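Long-range contacts in putative pectin lyase (Geobacillus virus E2, PDB 7CHU), which is the tailspike of a thermophilic bacteriophage, a trimeric, pectate-lyase-like beta-helical protein that probably recognises and perhaps cleaves polysaccharide on the host cell surface: residues T347-L353 with L374-P380; G392-K396 with Y418-A422. One frame throughout, in Å; residues are numbered along the deposited sequence.

The two contacts follow one another along the chain, with centres about 13 Å apart. Interaction 1 lies at the last rungs of the parallel beta-helix, and interaction 2 joins that end to the antiparallel strands that follow. They share a polar junction at Asn379, which turns away from 347-353: its OD1 lies 2.9 Å from Arg395 NH1 and its ND2 3.0 Å from Tyr418 OH, both probable hydrogen bonds. Glu393, the salt-bridge partner of Arg395, also packs on interaction 1, with OE1 3.6 Å from Pro376 CD and 3.7 Å from Ala375 CB. The two contacts thus form one continuous patch where the beta-helix ends.

Interaction 1. Residues T347-L353 with L374-P380; sequences TGYFVNL and LAPFNNP
The segments run side by side in the same direction, Phe350 level with Pro376 (CA-CA 4.9 Å) and Val351 with Phe377 (4.9 Å). From Thr347 the chain is extended at Gly348, whose CA touches Leu374 CD1 at 3.7 Å. Tyr349 (chi1 m) lays its ring between Leu374 and Asn378: Leu374 CD1 lies over one face, and Asn378 CB makes a CH-pi contact with the other, 3.8 Å from the centroid. Phe350 takes helical backbone angles (-61/-48) and sets CD2 3.6 Å from Pro376 CB; Pro376 has a similar kink (-56/-39). Strand 351-353 then begins. Val351 N donates to Pro376 O (3.0 Å), while Val351 O receives a CA-H...O contact from Phe377 CA (3.2 Å). Asn352 points its CB away, and its ND2 binds Asp327. At Leu353 the Asn378 side chain (chi1 p) replaces a backbone partner: Leu353 N donates to Asn378 OD1 (3.0 Å) and Asn378 ND2 to Leu353 O (2.9 Å). Leu353 CB also packs on Pro380 CB (4.0 Å). On its other edge strand 351-353 pairs in parallel with 329-331, so the irregular 374-380 lies over it as the next, non-strand layer at the end of a parallel beta-helix of the pectate-lyase type.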
loop_
_atom_site.group_PDB
_atom_site.type_symbol
_atom_site.label_atom_id
_atom_site.label_comp_id
_atom_site.label_asym_id
_atom_site.label_seq_id
_atom_site.Cartn_x
_atom_site.Cartn_y
_atom_site.Cartn_z
ATOM N N THR A 347 -24.484 12.554 -0.614
ATOM C CA THR A 347 -25.811 12.902 -0.128
ATOM C C THR A 347 -26.194 12.123 1.128
ATOM O O THR A 347 -27.084 12.562 1.853
ATOM C CB THR A 347 -26.854 12.669 -1.236
ATOM O OG1 THR A 347 -26.950 11.274 -1.527
ATOM C CG2 THR A 347 -26.461 13.373 -2.510
ATOM N N GLY A 348 -25.524 11.004 1.421
ATOM C CA GLY A 348 -25.777 10.248 2.638
ATOM C C GLY A 348 -24.657 10.345 3.656
ATOM O O GLY A 348 -24.024 11.396 3.793
ATOM N N TYR A 349 -24.395 9.258 4.376
ATOM C CA TYR A 349 -23.233 9.162 5.243
ATOM C C TYR A 349 -21.995 8.799 4.428
ATOM O O TYR A 349 -22.094 8.198 3.356
ATOM C CB TYR A 349 -23.447 8.098 6.310
ATOM C CG TYR A 349 -24.687 8.316 7.132
ATOM C CD1 TYR A 349 -24.661 9.170 8.223
ATOM C CD2 TYR A 349 -25.889 7.646 6.833
ATOM C CE1 TYR A 349 -25.789 9.368 9.013
ATOM C CE2 TYR A 349 -27.037 7.838 7.617
ATOM C CZ TYR A 349 -26.973 8.707 8.696
ATOM O OH TYR A 349 -28.080 8.920 9.486
ATOM N N PHE A 350 -20.818 9.162 4.962
ATOM C CA PHE A 350 -19.584 8.608 4.419
ATOM C C PHE A 350 -19.600 7.095 4.569
ATOM O O PHE A 350 -19.320 6.366 3.614
ATOM C CB PHE A 350 -18.340 9.178 5.108
ATOM C CG PHE A 350 -18.152 10.671 4.924
ATOM C CD1 PHE A 350 -18.761 11.349 3.877
ATOM C CD2 PHE A 350 -17.355 11.387 5.817
ATOM C CE1 PHE A 350 -18.591 12.716 3.727
ATOM C CE2 PHE A 350 -17.165 12.755 5.671
ATOM C CZ PHE A 350 -17.788 13.425 4.627
ATOM N N VAL A 351 -19.939 6.615 5.771
ATOM C CA VAL A 351 -19.994 5.187 6.102
ATOM C C VAL A 351 -21.309 4.937 6.829
ATOM O O VAL A 351 -21.527 5.459 7.930
ATOM C CB VAL A 351 -18.808 4.726 6.973
ATOM C CG1 VAL A 351 -18.919 3.254 7.309
ATOM C CG2 VAL A 351 -17.428 4.989 6.283
ATOM N N ASN A 352 -22.184 4.142 6.216
ATOM C CA ASN A 352 -23.502 3.826 6.756
ATOM C C ASN A 352 -23.443 2.382 7.241
ATOM O O ASN A 352 -23.463 1.454 6.433
ATOM C CB ASN A 352 -24.578 4.030 5.697
ATOM C CG ASN A 352 -25.996 3.933 6.268
ATOM O OD1 ASN A 352 -26.174 3.643 7.452
ATOM N ND2 ASN A 352 -27.000 4.174 5.419
ATOM N N LEU A 353 -23.331 2.197 8.552
ATOM C CA LEU A 353 -23.297 0.868 9.153
ATOM C C LEU A 353 -24.752 0.427 9.351
ATOM O O LEU A 353 -25.405 0.812 10.328
ATOM C CB LEU A 353 -22.492 0.897 10.448
ATOM C CG LEU A 353 -21.062 1.490 10.312
ATOM C CD1 LEU A 353 -20.357 1.661 11.633
ATOM C CD2 LEU A 353 -20.183 0.647 9.358
ATOM N N LEU A 374 -26.921 15.100 8.266
ATOM C CA LEU A 374 -26.464 13.778 8.669
ATOM C C LEU A 374 -25.098 13.907 9.332
ATOM O O LEU A 374 -24.844 14.885 10.040
ATOM C CB LEU A 374 -26.425 12.840 7.456
ATOM C CG LEU A 374 -27.710 12.749 6.610
ATOM C CD1 LEU A 374 -27.510 11.756 5.481
ATOM C CD2 LEU A 374 -28.967 12.390 7.433
ATOM N N ALA A 375 -24.194 12.965 9.079
ATOM C CA ALA A 375 -22.894 12.982 9.733
ATOM C C ALA A 375 -21.955 12.110 8.917
ATOM O O ALA A 375 -22.391 11.467 7.951
ATOM C CB ALA A 375 -22.995 12.484 11.188
ATOM N N PRO A 376 -20.657 12.073 9.268
ATOM C CA PRO A 376 -19.751 11.130 8.583
ATOM C C PRO A 376 -20.215 9.684 8.673
ATOM O O PRO A 376 -20.078 8.940 7.695
ATOM C CB PRO A 376 -18.409 11.341 9.301
ATOM C CG PRO A 376 -18.459 12.750 9.800
ATOM C CD PRO A 376 -19.915 12.998 10.156
ATOM N N PHE A 377 -20.761 9.267 9.823
ATOM C CA PHE A 377 -21.298 7.925 10.013
ATOM C C PHE A 377 -22.579 8.027 10.831
ATOM O O PHE A 377 -22.851 9.050 11.478
ATOM C CB PHE A 377 -20.288 7.010 10.718
ATOM C CG PHE A 377 -19.640 7.644 11.915
ATOM C CD1 PHE A 377 -20.251 7.566 13.171
ATOM C CD2 PHE A 377 -18.437 8.333 11.793
ATOM C CE1 PHE A 377 -19.665 8.139 14.285
ATOM C CE2 PHE A 377 -17.843 8.926 12.904
ATOM C CZ PHE A 377 -18.466 8.838 14.149
ATOM N N ASN A 378 -23.376 6.958 10.783
ATOM C CA ASN A 378 -24.663 6.932 11.468
ATOM C C ASN A 378 -24.469 6.466 12.909
ATOM O O ASN A 378 -23.377 6.063 13.313
ATOM C CB ASN A 378 -25.639 6.003 10.731
ATOM C CG ASN A 378 -25.142 4.569 10.699
ATOM O OD1 ASN A 378 -23.951 4.334 10.511
ATOM N ND2 ASN A 378 -26.040 3.609 10.910
ATOM N N ASN A 379 -25.555 6.469 13.687
ATOM C CA ASN A 379 -25.540 5.867 15.012
ATOM C C ASN A 379 -26.100 4.454 14.885
ATOM O O ASN A 379 -27.328 4.283 14.860
ATOM C CB ASN A 379 -26.369 6.701 15.998
ATOM C CG ASN A 379 -25.804 8.117 16.186
ATOM O OD1 ASN A 379 -24.593 8.353 16.048
ATOM N ND2 ASN A 379 -26.681 9.062 16.520
ATOM N N PRO A 380 -25.266 3.420 14.793
ATOM C CA PRO A 380 -25.762 2.086 14.440
ATOM C C PRO A 380 -26.312 1.335 15.648
ATOM O O PRO A 380 -26.072 1.684 16.807
ATOM C CB PRO A 380 -24.517 1.391 13.881
ATOM C CG PRO A 380 -23.385 2.001 14.670
ATOM C CD PRO A 380 -23.803 3.434 14.979
#

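Interaction 2. Residues G392-K396 with Y418-A422; sequences GENRK and YRSGA
Where the parallel beta-helix gives way to antiparallel strands, 392-396 is joined to strand 418-420 by a cation-pi stack and an amide-to-backbone hydrogen bond. Asn394 lies nearest Arg419 (CA-CA 6.5 Å) and Arg395 nearest Tyr418 (7.2 Å), too wide for sheet pairing, so side chains and water span the gap. Arg395 and Tyr418 bury the most surface. Arg395 (chi1 to chi3 m, t, m) lays its guanidinium flat on the Tyr418 ring, chi1 p, with centres 3.6 Å apart and planes at 5°; Arg395 NE comes within 3.4 Å of Tyr418 CD2. The guanidinium is held in place by Glu393, which takes Arg395 NE on OE2 (2.9 Å, a salt bridge) and Arg395 NH2 on OE1 (3.2 Å); Glu393 OE2 also accepts from Arg395 N (2.8 Å). Asn379 binds both Arg395 NH1 and Tyr418 OH, and Tyr403 adds a second cation-pi partner for the arginine. Next to the contact, Lys396 forms a salt bridge with Asp389 and a cation-pi contact with Trp399 of the second subunit, which places the junction beside the subunit interface. Asn394, chi1 m and helical in backbone (-78/-32), points toward strand 418-420, and its ND2 donates almost linearly to Arg419 O (2.9 Å, 177°). Water 2 bridges the same residues, accepting from Asn394 N at 2.9 Å and donating to Arg419 O at 2.8 Å.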
loop_
_atom_site.group_PDB
_atom_site.type_symbol
_atom_site.label_atom_id
_atom_site.label_comp_id
_atom_site.label_asym_id
_atom_site.label_seq_id
_atom_site.Cartn_x
_atom_site.Cartn_y
_atom_site.Cartn_z
ATOM N N GLY A 392 -16.779 19.017 10.545
ATOM C CA GLY A 392 -18.184 19.042 10.920
ATOM C C GLY A 392 -18.638 17.922 11.827
ATOM O O GLY A 392 -19.851 17.686 11.939
ATOM N N GLU A 393 -17.714 17.217 12.477
ATOM C CA GLU A 393 -18.062 16.154 13.410
ATOM C C GLU A 393 -17.252 16.337 14.691
ATOM O O GLU A 393 -16.010 16.330 14.668
ATOM C CB GLU A 393 -17.837 14.770 12.792
ATOM C CG GLU A 393 -18.017 13.601 13.765
ATOM C CD GLU A 393 -19.391 13.558 14.427
ATOM O OE1 GLU A 393 -20.399 13.357 13.710
ATOM O OE2 GLU A 393 -19.464 13.716 15.671
ATOM N N ASN A 394 -17.962 16.515 15.803
ATOM C CA ASN A 394 -17.301 16.764 17.079
ATOM C C ASN A 394 -16.735 15.496 17.686
ATOM O O ASN A 394 -15.745 15.565 18.411
ATOM C CB ASN A 394 -18.294 17.391 18.062
ATOM C CG ASN A 394 -18.626 18.819 17.714
ATOM O OD1 ASN A 394 -17.741 19.609 17.418
ATOM N ND2 ASN A 394 -19.909 19.152 17.733
ATOM N N ARG A 395 -17.380 14.352 17.464
ATOM C CA ARG A 395 -16.898 13.106 18.054
ATOM C C ARG A 395 -15.617 12.656 17.354
ATOM O O ARG A 395 -15.572 12.582 16.122
ATOM C CB ARG A 395 -17.965 12.019 17.959
ATOM C CG ARG A 395 -19.224 12.313 18.785
ATOM C CD ARG A 395 -20.361 11.374 18.414
ATOM N NE ARG A 395 -20.887 11.666 17.090
ATOM C CZ ARG A 395 -21.804 10.928 16.460
ATOM N NH1 ARG A 395 -22.298 9.826 17.030
ATOM N NH2 ARG A 395 -22.237 11.300 15.265
ATOM N N LYS A 396 -14.569 12.384 18.141
ATOM C CA LYS A 396 -13.260 11.973 17.633
ATOM C C LYS A 396 -12.940 10.516 17.900
ATOM O O LYS A 396 -12.405 9.844 17.024
ATOM C CB LYS A 396 -12.133 12.819 18.237
ATOM C CG LYS A 396 -12.416 14.332 18.284
ATOM C CD LYS A 396 -12.706 14.909 16.898
ATOM C CE LYS A 396 -12.839 16.435 16.956
ATOM N NZ LYS A 396 -13.415 16.968 15.697
ATOM N N TYR A 418 -23.932 13.558 22.705
ATOM C CA TYR A 418 -22.844 14.179 21.962
ATOM C C TYR A 418 -23.342 15.492 21.383
ATOM O O TYR A 418 -24.541 15.680 21.191
ATOM C CB TYR A 418 -22.295 13.250 20.850
ATOM C CG TYR A 418 -23.268 12.907 19.731
ATOM C CD1 TYR A 418 -24.152 11.828 19.847
ATOM C CD2 TYR A 418 -23.287 13.649 18.552
ATOM C CE1 TYR A 418 -25.036 11.495 18.806
ATOM C CE2 TYR A 418 -24.160 13.338 17.519
ATOM C CZ TYR A 418 -25.024 12.265 17.646
ATOM O OH TYR A 418 -25.877 11.975 16.613
ATOM N N ARG A 419 -22.411 16.405 21.103
ATOM C CA ARG A 419 -22.770 17.696 20.530
ATOM C C ARG A 419 -22.838 17.625 19.008
ATOM O O ARG A 419 -21.900 17.152 18.352
ATOM C CB ARG A 419 -21.782 18.780 20.946
ATOM C CG ARG A 419 -22.069 20.109 20.222
ATOM C CD ARG A 419 -21.413 21.269 20.883
ATOM N NE ARG A 419 -21.826 22.544 20.300
ATOM C CZ ARG A 419 -21.694 23.712 20.908
ATOM N NH1 ARG A 419 -21.176 23.768 22.137
ATOM N NH2 ARG A 419 -22.090 24.822 20.292
ATOM N N SER A 420 -23.942 18.117 18.450
ATOM C CA SER A 420 -24.117 18.213 17.000
ATOM C C SER A 420 -24.571 19.629 16.664
ATOM O O SER A 420 -25.694 20.024 17.004
ATOM C CB SER A 420 -25.127 17.187 16.489
ATOM O OG SER A 420 -25.300 17.308 15.082
ATOM N N GLY A 421 -23.708 20.390 16.008
ATOM C CA GLY A 421 -24.020 21.795 15.799
ATOM C C GLY A 421 -24.235 22.476 17.144
ATOM O O GLY A 421 -23.390 22.416 18.039
ATOM N N ALA A 422 -25.378 23.125 17.303
ATOM C CA ALA A 422 -25.751 23.747 18.563
ATOM C C ALA A 422 -26.482 22.797 19.505
ATOM O O ALA A 422 -26.771 23.174 20.650
ATOM C CB ALA A 422 -26.619 24.979 18.293
HETATM O O HOH W 1 -21.292 19.147 14.612
HETATM O O HOH W 2 -20.860 16.732 15.797
HETATM O O HOH W 3 -20.722 21.953 17.017
#